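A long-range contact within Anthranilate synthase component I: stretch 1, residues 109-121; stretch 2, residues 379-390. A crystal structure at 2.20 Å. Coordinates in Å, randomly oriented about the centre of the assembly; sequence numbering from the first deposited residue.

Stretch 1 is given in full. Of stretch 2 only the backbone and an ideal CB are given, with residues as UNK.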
# COMPACT_ATOMS: atom_id res chain seq x y z
N GLY A 109 -20.31 2.69 -41.06
CA GLY A 109 -21.71 2.45 -41.37
C GLY A 109 -22.64 3.16 -40.42
O GLY A 109 -22.24 3.94 -39.54
N GLN A 110 -23.94 2.89 -40.59
CA GLN A 110 -24.95 3.59 -39.80
C GLN A 110 -24.88 3.15 -38.35
O GLN A 110 -24.83 1.96 -38.04
CB GLN A 110 -26.35 3.34 -40.36
CG GLN A 110 -27.42 4.06 -39.55
CD GLN A 110 -28.73 4.19 -40.29
OE1 GLN A 110 -28.88 3.70 -41.41
NE2 GLN A 110 -29.70 4.84 -39.66
N ILE A 111 -24.86 4.13 -37.45
CA ILE A 111 -24.75 3.86 -36.02
C ILE A 111 -26.14 3.55 -35.47
O ILE A 111 -27.09 4.30 -35.75
CB ILE A 111 -24.12 5.05 -35.31
CG1 ILE A 111 -22.72 5.29 -35.87
CG2 ILE A 111 -24.08 4.83 -33.80
CD1 ILE A 111 -22.01 6.43 -35.25
N PRO A 112 -26.31 2.46 -34.72
CA PRO A 112 -27.65 2.09 -34.23
C PRO A 112 -28.20 3.08 -33.21
O PRO A 112 -27.53 4.03 -32.79
CB PRO A 112 -27.43 0.72 -33.58
CG PRO A 112 -26.14 0.22 -34.14
CD PRO A 112 -25.30 1.44 -34.38
N GLU A 113 -29.45 2.84 -32.83
CA GLU A 113 -30.15 3.69 -31.88
C GLU A 113 -29.39 3.78 -30.56
O GLU A 113 -28.85 2.79 -30.07
CB GLU A 113 -31.56 3.13 -31.66
CG GLU A 113 -32.38 3.80 -30.57
CD GLU A 113 -33.58 2.96 -30.17
OE1 GLU A 113 -33.80 1.91 -30.80
OE2 GLU A 113 -34.29 3.34 -29.21
N ASP A 114 -29.35 4.98 -29.99
CA ASP A 114 -28.73 5.23 -28.70
C ASP A 114 -29.80 5.12 -27.61
O ASP A 114 -30.69 5.97 -27.52
CB ASP A 114 -28.07 6.61 -28.68
CG ASP A 114 -27.26 6.87 -27.43
OD1 ASP A 114 -27.33 6.06 -26.48
OD2 ASP A 114 -26.54 7.89 -27.41
N THR A 115 -29.71 4.09 -26.78
CA THR A 115 -30.63 3.92 -25.68
C THR A 115 -30.13 4.52 -24.37
O THR A 115 -30.86 4.50 -23.38
CB THR A 115 -30.94 2.43 -25.46
OG1 THR A 115 -29.72 1.71 -25.26
CG2 THR A 115 -31.69 1.85 -26.66
N ILE A 116 -28.92 5.07 -24.34
CA ILE A 116 -28.35 5.67 -23.14
C ILE A 116 -28.27 7.19 -23.25
O ILE A 116 -28.68 7.92 -22.35
CB ILE A 116 -26.97 5.07 -22.81
CG1 ILE A 116 -27.07 3.56 -22.53
CG2 ILE A 116 -26.35 5.77 -21.62
CD1 ILE A 116 -25.74 2.93 -22.13
N GLY A 117 -27.70 7.69 -24.35
CA GLY A 117 -27.67 9.12 -24.60
C GLY A 117 -26.48 9.87 -24.06
O GLY A 117 -26.58 11.08 -23.84
N THR A 118 -25.35 9.21 -23.84
CA THR A 118 -24.15 9.94 -23.48
C THR A 118 -23.61 10.68 -24.71
O THR A 118 -23.82 10.23 -25.85
CB THR A 118 -23.06 9.01 -22.94
OG1 THR A 118 -22.98 7.85 -23.78
CG2 THR A 118 -23.38 8.58 -21.52
N PRO A 119 -22.93 11.80 -24.52
CA PRO A 119 -22.24 12.44 -25.64
C PRO A 119 -21.11 11.55 -26.14
O PRO A 119 -20.63 10.65 -25.45
CB PRO A 119 -21.71 13.75 -25.06
CG PRO A 119 -21.78 13.58 -23.58
CD PRO A 119 -22.90 12.64 -23.31
N ASP A 120 -20.69 11.81 -27.37
CA ASP A 120 -19.61 11.01 -27.93
C ASP A 120 -18.26 11.36 -27.32
O ASP A 120 -17.36 10.53 -27.33
CB ASP A 120 -19.60 11.18 -29.44
CG ASP A 120 -20.87 10.65 -30.07
OD1 ASP A 120 -21.01 9.42 -30.17
OD2 ASP A 120 -21.75 11.46 -30.44
N MSE A 121 -18.14 12.55 -26.75
CA MSE A 121 -16.94 12.97 -26.04
C MSE A 121 -17.34 13.97 -24.98
O MSE A 121 -18.19 14.83 -25.22
CB MSE A 121 -15.92 13.60 -27.00
CG MSE A 121 -14.65 14.06 -26.34
SE MSE A 121 -13.44 14.98 -27.57
CE MSE A 121 -14.26 16.75 -27.52
N UNK A 379 -19.93 -5.23 -36.63
CA UNK A 379 -20.49 -5.02 -35.29
C UNK A 379 -21.76 -4.19 -35.36
O UNK A 379 -22.74 -4.47 -34.67
CB UNK A 379 -19.47 -4.34 -34.38
N UNK A 380 -21.77 -3.16 -36.20
CA UNK A 380 -22.94 -2.31 -36.29
C UNK A 380 -23.98 -2.80 -37.29
O UNK A 380 -25.03 -2.16 -37.44
CB UNK A 380 -22.51 -0.89 -36.66
N UNK A 381 -23.73 -3.93 -37.95
CA UNK A 381 -24.79 -4.64 -38.63
C UNK A 381 -25.49 -5.63 -37.71
O UNK A 381 -26.63 -6.01 -37.98
CB UNK A 381 -24.23 -5.37 -39.86
N UNK A 382 -24.84 -6.02 -36.62
CA UNK A 382 -25.35 -7.00 -35.68
C UNK A 382 -25.84 -6.39 -34.37
O UNK A 382 -26.94 -6.69 -33.92
CB UNK A 382 -24.26 -8.04 -35.39
N UNK A 383 -25.04 -5.55 -33.73
CA UNK A 383 -25.49 -4.93 -32.49
C UNK A 383 -26.60 -3.92 -32.78
O UNK A 383 -26.60 -3.26 -33.83
CB UNK A 383 -24.32 -4.25 -31.77
N UNK A 384 -27.56 -3.83 -31.87
CA UNK A 384 -28.75 -3.01 -32.06
C UNK A 384 -28.74 -1.74 -31.24
O UNK A 384 -29.69 -0.95 -31.33
CB UNK A 384 -30.00 -3.82 -31.72
N UNK A 385 -27.70 -1.50 -30.45
CA UNK A 385 -27.58 -0.31 -29.62
C UNK A 385 -26.22 0.32 -29.86
O UNK A 385 -25.21 -0.38 -29.91
CB UNK A 385 -27.77 -0.64 -28.14
N UNK A 386 -26.20 1.64 -29.99
CA UNK A 386 -24.94 2.38 -30.04
C UNK A 386 -24.11 2.06 -28.80
O UNK A 386 -24.63 2.02 -27.68
CB UNK A 386 -25.19 3.89 -30.14
N UNK A 387 -22.82 1.81 -29.00
CA UNK A 387 -21.96 1.41 -27.89
C UNK A 387 -21.76 2.55 -26.90
O UNK A 387 -21.83 2.33 -25.68
CB UNK A 387 -20.61 0.93 -28.42
N UNK A 388 -21.52 3.76 -27.39
CA UNK A 388 -21.37 4.89 -26.47
C UNK A 388 -20.05 4.82 -25.73
O UNK A 388 -18.97 4.68 -26.32
CB UNK A 388 -22.53 4.93 -25.47
N UNK A 389 -20.13 4.95 -24.39
CA UNK A 389 -18.92 4.93 -23.57
C UNK A 389 -18.20 3.59 -23.71
O UNK A 389 -16.98 3.53 -23.87
CB UNK A 389 -19.26 5.20 -22.10
N UNK A 390 -18.96 2.49 -23.63
CA UNK A 390 -18.37 1.16 -23.72
C UNK A 390 -17.48 1.04 -24.95
O UNK A 390 -17.87 1.43 -26.05
CB UNK A 390 -19.46 0.09 -23.75

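Position 379 lies in the last turn of a helix with nothing of stretch 1 near its CB, so this contact leaves it free; it is Ile379.

Position 380 points toward stretch 1. Its ideal CB is 3.9 Å from Gln110 O, and beyond lie the proline ring and Ile111. A large apolar or aromatic side chain would suit, and an aromatic ring could lie flat against the proline. The residue is Tyr380. Pro112 CD sits 3.4 Å from the centroid of the Tyr380 ring, 9° off its normal, a CH-pi contact over one face, while Ile111 CG2 comes within 4.0 Å of Tyr380 CE2. Tyr380 OH accepts a hydrogen bond from the backbone N of 387, tying the helix end to the later loop.

Positions 381 and 382 point away from stretch 1, which sets no demand; they are Glu381 and Leu382.

At 383 the chain leaves helical angles and CB points sideways, 5.4 Å from Pro112 CG. Many residues would fit. Glu383 turns its carboxylate to 387.

Position 384 points away, and stretch 1 leaves the choice open here; Thr384 contributes mainly its carbonyl O, 3.6 Å from Pro112 CB.

Position 385 has extended angles and a CB directed away overall, yet 4.2 Å from Thr115 OG1. A flexible polar side chain able to bend back to the hydroxyl would suit, Glu or Gln among them. Glu385 does so, its OE2 accepting a hydrogen bond from Thr115 OG1 at 2.6 Å.

Position 386 is the centre of the contact. Its backbone N donates to Glu113 O at 2.9 Å, a bond open to any residue but proline. CB points sideways, beside Pro112 O and Ile111 CG2, with the carboxylates of Asp114 and Asp120 farther on. A long, basic chain is indicated, Lys or Arg. Lys386 runs fully extended, its CG 3.7 Å from Ile111 CG2, and NZ forms a salt bridge with Asp120 OD1 at 2.8 Å. Asp114 OD2 lies 4.0 Å from Lys386 NZ, beyond a salt bridge; water 1 links the two, its bond from NZ weak. Water 2 links Lys386 O to Thr115 N.

Position 387 points away, so stretch 1 does not choose it; Arg387 pairs with Glu383 through NE and NH2.

Position 388 has positive phi, which favours glycine, and an ideal CB would lie just 3.4 Å from Thr118 OG1. It is Gly388.

Position 389 points sideways near Thr118; a small or branched apolar residue would do. Val389 places CG2 3.9 Å from Thr118 OG1, and water 3 bridges that hydroxyl to Val389 N.

Position 390 is out of reach; it is Tyr390.

Stretch 2 (379-390) IYELETEKRGVY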
# COMPACT_ATOMS: atom_id res chain seq x y z
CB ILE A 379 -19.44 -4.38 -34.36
CG1 ILE A 379 -18.39 -5.42 -33.97
CG2 ILE A 379 -20.11 -3.76 -33.12
CD1 ILE A 379 -17.14 -4.81 -33.36
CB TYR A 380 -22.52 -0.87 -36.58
CG TYR A 380 -22.26 -0.11 -35.30
CD1 TYR A 380 -22.57 -0.68 -34.07
CD2 TYR A 380 -21.71 1.16 -35.32
CE1 TYR A 380 -22.35 -0.00 -32.89
CE2 TYR A 380 -21.48 1.85 -34.14
CZ TYR A 380 -21.80 1.26 -32.93
OH TYR A 380 -21.58 1.94 -31.75
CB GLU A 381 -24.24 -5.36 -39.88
CG GLU A 381 -23.74 -4.39 -40.95
CD GLU A 381 -22.95 -5.06 -42.08
OE1 GLU A 381 -22.74 -6.30 -42.05
OE2 GLU A 381 -22.55 -4.34 -43.01
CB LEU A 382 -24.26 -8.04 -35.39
CG LEU A 382 -23.77 -8.75 -36.64
CD1 LEU A 382 -22.58 -9.63 -36.32
CD2 LEU A 382 -24.91 -9.56 -37.24
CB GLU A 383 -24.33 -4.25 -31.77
CG GLU A 383 -23.32 -5.25 -31.21
CD GLU A 383 -22.23 -4.59 -30.38
OE1 GLU A 383 -22.26 -3.34 -30.26
OE2 GLU A 383 -21.36 -5.32 -29.85
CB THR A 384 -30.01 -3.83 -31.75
OG1 THR A 384 -29.98 -4.25 -30.38
CG2 THR A 384 -30.06 -5.06 -32.63
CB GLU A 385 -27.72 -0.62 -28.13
CG GLU A 385 -29.05 -1.22 -27.71
CD GLU A 385 -29.05 -1.64 -26.24
OE1 GLU A 385 -28.50 -2.73 -25.94
OE2 GLU A 385 -29.56 -0.88 -25.40
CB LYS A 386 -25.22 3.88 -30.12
CG LYS A 386 -24.00 4.76 -30.14
CD LYS A 386 -24.43 6.21 -30.33
CE LYS A 386 -23.24 7.14 -30.33
NZ LYS A 386 -23.69 8.55 -30.18
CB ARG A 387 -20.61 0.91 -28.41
CG ARG A 387 -20.72 -0.51 -28.94
CD ARG A 387 -19.41 -1.04 -29.47
NE ARG A 387 -19.51 -2.49 -29.65
CZ ARG A 387 -18.47 -3.28 -29.79
NH1 ARG A 387 -17.24 -2.77 -29.79
NH2 ARG A 387 -18.64 -4.59 -29.94
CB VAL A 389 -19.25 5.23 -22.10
CG1 VAL A 389 -18.03 4.95 -21.21
CG2 VAL A 389 -19.72 6.68 -21.94
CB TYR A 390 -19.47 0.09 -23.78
CG TYR A 390 -18.93 -1.27 -24.19
CD1 TYR A 390 -18.21 -2.04 -23.29
CD2 TYR A 390 -19.10 -1.76 -25.47
CE1 TYR A 390 -17.71 -3.27 -23.64
CE2 TYR A 390 -18.60 -3.01 -25.83
CZ TYR A 390 -17.90 -3.75 -24.90
OH TYR A 390 -17.37 -4.99 -25.22
O HOH W 1 -24.15 7.98 -26.88
O HOH W 2 -26.94 3.03 -26.79
O HOH W 3 -23.08 5.21 -23.43
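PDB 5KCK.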